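PDB 2QJV: inner membrane protein, which is a nickel-binding cupin-family protein related to IolB that probably acts as a sugar-acid isomerase, perhaps on glucuronate. Local coordinates for residues Ser86-His91 / Pro117-Ser122. The protein carries 2 engineered substitutions. Numbering follows the deposited sequence.
With NI (nickel (II) ion), chain C.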
ATOM      1  N   SER A  86      -9.899  34.686  19.849  1.00 39.33           N
ATOM      2  CA  SER A  86      -9.264  34.635  18.550  1.00 39.57           C
ATOM      3  C   SER A  86      -9.056  36.055  18.026  1.00 39.19           C
ATOM      4  O   SER A  86      -9.711  37.006  18.464  1.00 38.97           O
ATOM      5  CB  SER A  86     -10.114  33.841  17.530  1.00 38.13           C
ATOM      6  OG  SER A  86     -10.465  32.581  18.074  1.00 42.28           O
ATOM      7  N   VAL A  87      -8.120  36.195  17.090  1.00 39.62           N
ATOM      8  CA  VAL A  87      -7.883  37.468  16.402  1.00 39.98           C
ATOM      9  C   VAL A  87      -7.902  37.232  14.893  1.00 39.53           C
ATOM     10  O   VAL A  87      -7.172  36.356  14.384  1.00 38.96           O
ATOM     11  CB  VAL A  87      -6.559  38.145  16.791  1.00 37.43           C
ATOM     12  CG1 VAL A  87      -6.359  39.432  15.917  1.00 34.40           C
ATOM     13  CG2 VAL A  87      -6.548  38.414  18.291  1.00 37.90           C
ATOM     14  N   TYR A  88      -8.787  37.967  14.209  1.00 39.59           N
ATOM     15  CA  TYR A  88      -8.853  37.958  12.757  1.00 38.11           C
ATOM     16  C   TYR A  88      -7.820  38.947  12.186  1.00 37.54           C
ATOM     17  O   TYR A  88      -7.782  40.112  12.592  1.00 35.63           O
ATOM     18  CB  TYR A  88     -10.277  38.281  12.221  1.00 37.92           C
ATOM     19  CG  TYR A  88     -10.242  38.468  10.720  1.00 38.37           C
ATOM     20  CD1 TYR A  88     -10.239  37.369   9.853  1.00 40.99           C
ATOM     21  CD2 TYR A  88     -10.105  39.745  10.149  1.00 35.68           C
ATOM     22  CE1 TYR A  88     -10.148  37.554   8.483  1.00 37.12           C
ATOM     23  CE2 TYR A  88     -10.012  39.925   8.775  1.00 37.53           C
ATOM     24  CZ  TYR A  88     -10.029  38.829   7.958  1.00 41.70           C
ATOM     25  OH  TYR A  88      -9.922  39.010   6.601  1.00 38.54           O
ATOM     26  N   LEU A  89      -6.998  38.475  11.238  1.00 37.29           N
ATOM     27  CA  LEU A  89      -6.018  39.298  10.554  1.00 37.89           C
ATOM     28  C   LEU A  89      -6.287  39.263   9.055  1.00 36.63           C
ATOM     29  O   LEU A  89      -6.288  38.192   8.473  1.00 38.62           O
ATOM     30  CB  LEU A  89      -4.572  38.822  10.789  1.00 39.82           C
ATOM     31  CG  LEU A  89      -4.009  38.659  12.178  1.00 39.21           C
ATOM     32  CD1 LEU A  89      -2.578  38.076  12.089  1.00 38.08           C
ATOM     33  CD2 LEU A  89      -4.090  40.027  12.910  1.00 35.41           C
ATOM     34  N   PRO A  90      -6.499  40.435   8.435  1.00 38.23           N
ATOM     35  CA  PRO A  90      -6.648  40.465   6.974  1.00 36.45           C
ATOM     36  C   PRO A  90      -5.284  40.213   6.348  1.00 36.26           C
ATOM     37  O   PRO A  90      -4.259  40.120   7.057  1.00 37.38           O
ATOM     38  CB  PRO A  90      -7.130  41.882   6.700  1.00 37.29           C
ATOM     39  CG  PRO A  90      -6.529  42.682   7.802  1.00 39.69           C
ATOM     40  CD  PRO A  90      -6.554  41.785   9.007  1.00 35.03           C
ATOM     41  N   HIS A  91      -5.255  40.047   5.039  1.00 38.40           N
ATOM     42  CA  HIS A  91      -3.978  39.841   4.362  1.00 37.36           C
ATOM     43  C   HIS A  91      -3.163  41.154   4.362  1.00 36.76           C
ATOM     44  O   HIS A  91      -3.673  42.214   4.723  1.00 35.25           O
ATOM     45  CB  HIS A  91      -4.211  39.265   2.982  1.00 37.24           C
ATOM     46  CG  HIS A  91      -4.633  40.278   2.001  1.00 39.92           C
ATOM     47  ND1 HIS A  91      -5.871  40.884   2.039  1.00 40.88           N
ATOM     48  CD2 HIS A  91      -3.946  40.875   1.012  1.00 46.74           C
ATOM     49  CE1 HIS A  91      -5.937  41.781   1.078  1.00 48.28           C
ATOM     50  NE2 HIS A  91      -4.785  41.790   0.446  1.00 45.12           N
ATOM     51  N   PRO A 117     -10.936  45.007   8.611  1.00 36.37           N
ATOM     52  CA  PRO A 117      -9.923  45.357   9.587  1.00 38.07           C
ATOM     53  C   PRO A 117      -9.539  44.207  10.504  1.00 38.40           C
ATOM     54  O   PRO A 117     -10.252  43.185  10.589  1.00 37.61           O
ATOM     55  CB  PRO A 117     -10.619  46.454  10.421  1.00 39.00           C
ATOM     56  CG  PRO A 117     -12.042  46.048  10.410  1.00 38.12           C
ATOM     57  CD  PRO A 117     -12.268  45.493   9.016  1.00 38.54           C
ATOM     58  N   VAL A 118      -8.381  44.357  11.142  1.00 37.84           N
ATOM     59  CA  VAL A 118      -7.993  43.482  12.213  1.00 35.18           C
ATOM     60  C   VAL A 118      -9.122  43.537  13.273  1.00 37.09           C
ATOM     61  O   VAL A 118      -9.634  44.609  13.576  1.00 36.16           O
ATOM     62  CB  VAL A 118      -6.644  43.958  12.853  1.00 37.75           C
ATOM     63  CG1 VAL A 118      -6.363  43.262  14.219  1.00 34.12           C
ATOM     64  CG2 VAL A 118      -5.467  43.807  11.878  1.00 32.25           C
ATOM     65  N   ARG A 119      -9.539  42.403  13.822  1.00 38.02           N
ATOM     66  CA  ARG A 119     -10.526  42.445  14.906  1.00 40.14           C
ATOM     67  C   ARG A 119     -10.378  41.301  15.895  1.00 39.82           C
ATOM     68  O   ARG A 119      -9.975  40.204  15.538  1.00 39.76           O
ATOM     69  CB  ARG A 119     -11.980  42.462  14.370  1.00 39.03           C
ATOM     70  CG  ARG A 119     -12.530  41.180  13.827  1.00 37.32           C
ATOM     71  CD  ARG A 119     -13.999  41.304  13.437  1.00 38.29           C
ATOM     72  NE  ARG A 119     -14.608  39.993  13.146  1.00 41.57           N
ATOM     73  CZ  ARG A 119     -14.503  39.303  12.013  1.00 43.89           C
ATOM     74  NH1 ARG A 119     -13.785  39.737  10.970  1.00 43.24           N
ATOM     75  NH2 ARG A 119     -15.122  38.131  11.928  1.00 37.83           N
ATOM     76  N   LEU A 120     -10.736  41.584  17.139  1.00 37.86           N
ATOM     77  CA  LEU A 120     -10.838  40.589  18.154  1.00 38.48           C
ATOM     78  C   LEU A 120     -12.155  39.822  17.993  1.00 37.33           C
ATOM     79  O   LEU A 120     -13.196  40.408  17.717  1.00 38.72           O
ATOM     80  CB  LEU A 120     -10.851  41.228  19.553  1.00 35.06           C
ATOM     81  CG  LEU A 120     -10.786  40.300  20.780  1.00 35.99           C
ATOM     82  CD1 LEU A 120      -9.459  39.487  20.847  1.00 36.10           C
ATOM     83  CD2 LEU A 120     -11.014  41.100  22.069  1.00 35.29           C
ATOM     84  N   ILE A 121     -12.085  38.504  18.129  1.00 37.58           N
ATOM     85  CA  ILE A 121     -13.286  37.664  18.225  1.00 38.14           C
ATOM     86  C   ILE A 121     -13.228  37.109  19.650  1.00 38.06           C
ATOM     87  O   ILE A 121     -12.613  36.079  19.925  1.00 36.63           O
ATOM     88  CB  ILE A 121     -13.381  36.524  17.187  1.00 41.58           C
ATOM     89  CG1 ILE A 121     -13.180  37.035  15.744  1.00 38.04           C
ATOM     90  CG2 ILE A 121     -14.753  35.777  17.378  1.00 36.82           C
ATOM     91  CD1 ILE A 121     -12.943  35.926  14.714  1.00 39.06           C
ATOM     92  N   SER A 122     -13.866  37.822  20.565  1.00 38.85           N
ATOM     93  CA  SER A 122     -13.895  37.422  21.957  1.00 39.03           C
ATOM     94  C   SER A 122     -14.994  36.367  22.183  1.00 38.57           C
ATOM     95  O   SER A 122     -15.811  36.130  21.294  1.00 36.46           O
ATOM     96  CB  SER A 122     -14.127  38.639  22.844  1.00 37.82           C
ATOM     97  OG  SER A 122     -15.467  39.058  22.847  1.00 40.91           O
TER
HETATM   98 NI    NI C 270      -4.029  43.072  -1.376  1.00 59.16          NI
HETATM   99  O   HOH W   1     -12.791  33.215  19.307  1.00 25.54           O
HETATM  100  O   HOH W   2      -5.459  44.983  -0.835  1.00 44.93           O
HETATM  101  O   HOH W   3      -3.110  41.638  -2.536  1.00 42.85           O
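Ser86 and Ile121 form an antiparallel hydrogen-bonded pair: Ser86 N donates to Ile121 O, and Ile121 N returns a nearly straight bond to Ser86 O (2.8 Å, 168° at the hydrogen). Ile121 O also accepts from a water that accepts a hydrogen bond from Ser86 OG, so this carbonyl is gripped twice. At the non-hydrogen-bonded pair, Val87 CG2 meets Leu120 CD1 at 4.0 Å, while Val87 CA makes a CH···O contact to Arg119 O. That same oxygen accepts from Tyr88 N at 2.9 Å, almost in line with its C=O bond, and Arg119 N closes the pair on Tyr88 O. Tyr88 CG is anti to the backbone N (chi1 171°), and the ring runs along its own strand toward the Pro90 end. Pro117 O lies at its edge, in plane, 3.5 Å from CD2, and Arg119 NH1 approaches CD2 obliquely at 3.8 Å, the guanidinium turned 31° from the ring. The polar ends bond to other parts of the chain, Tyr88 OH to Glu50 and Arg119 NH1 to Leu149 O. Leu89 CD2 lies alongside Val118, whose CG2 also touches Pro90 CD at 3.7 Å. Beyond them His91 NE2 binds nickel at 2.4 Å, joined by His92. Strand 119-121 is outermost within this chain in a six-stranded antiparallel cupin sheet, and strand 86-89 lies between it and strand 49-55, with backbone hydrogen bonds joining Val87 to Leu53 and Leu89 to Arg51.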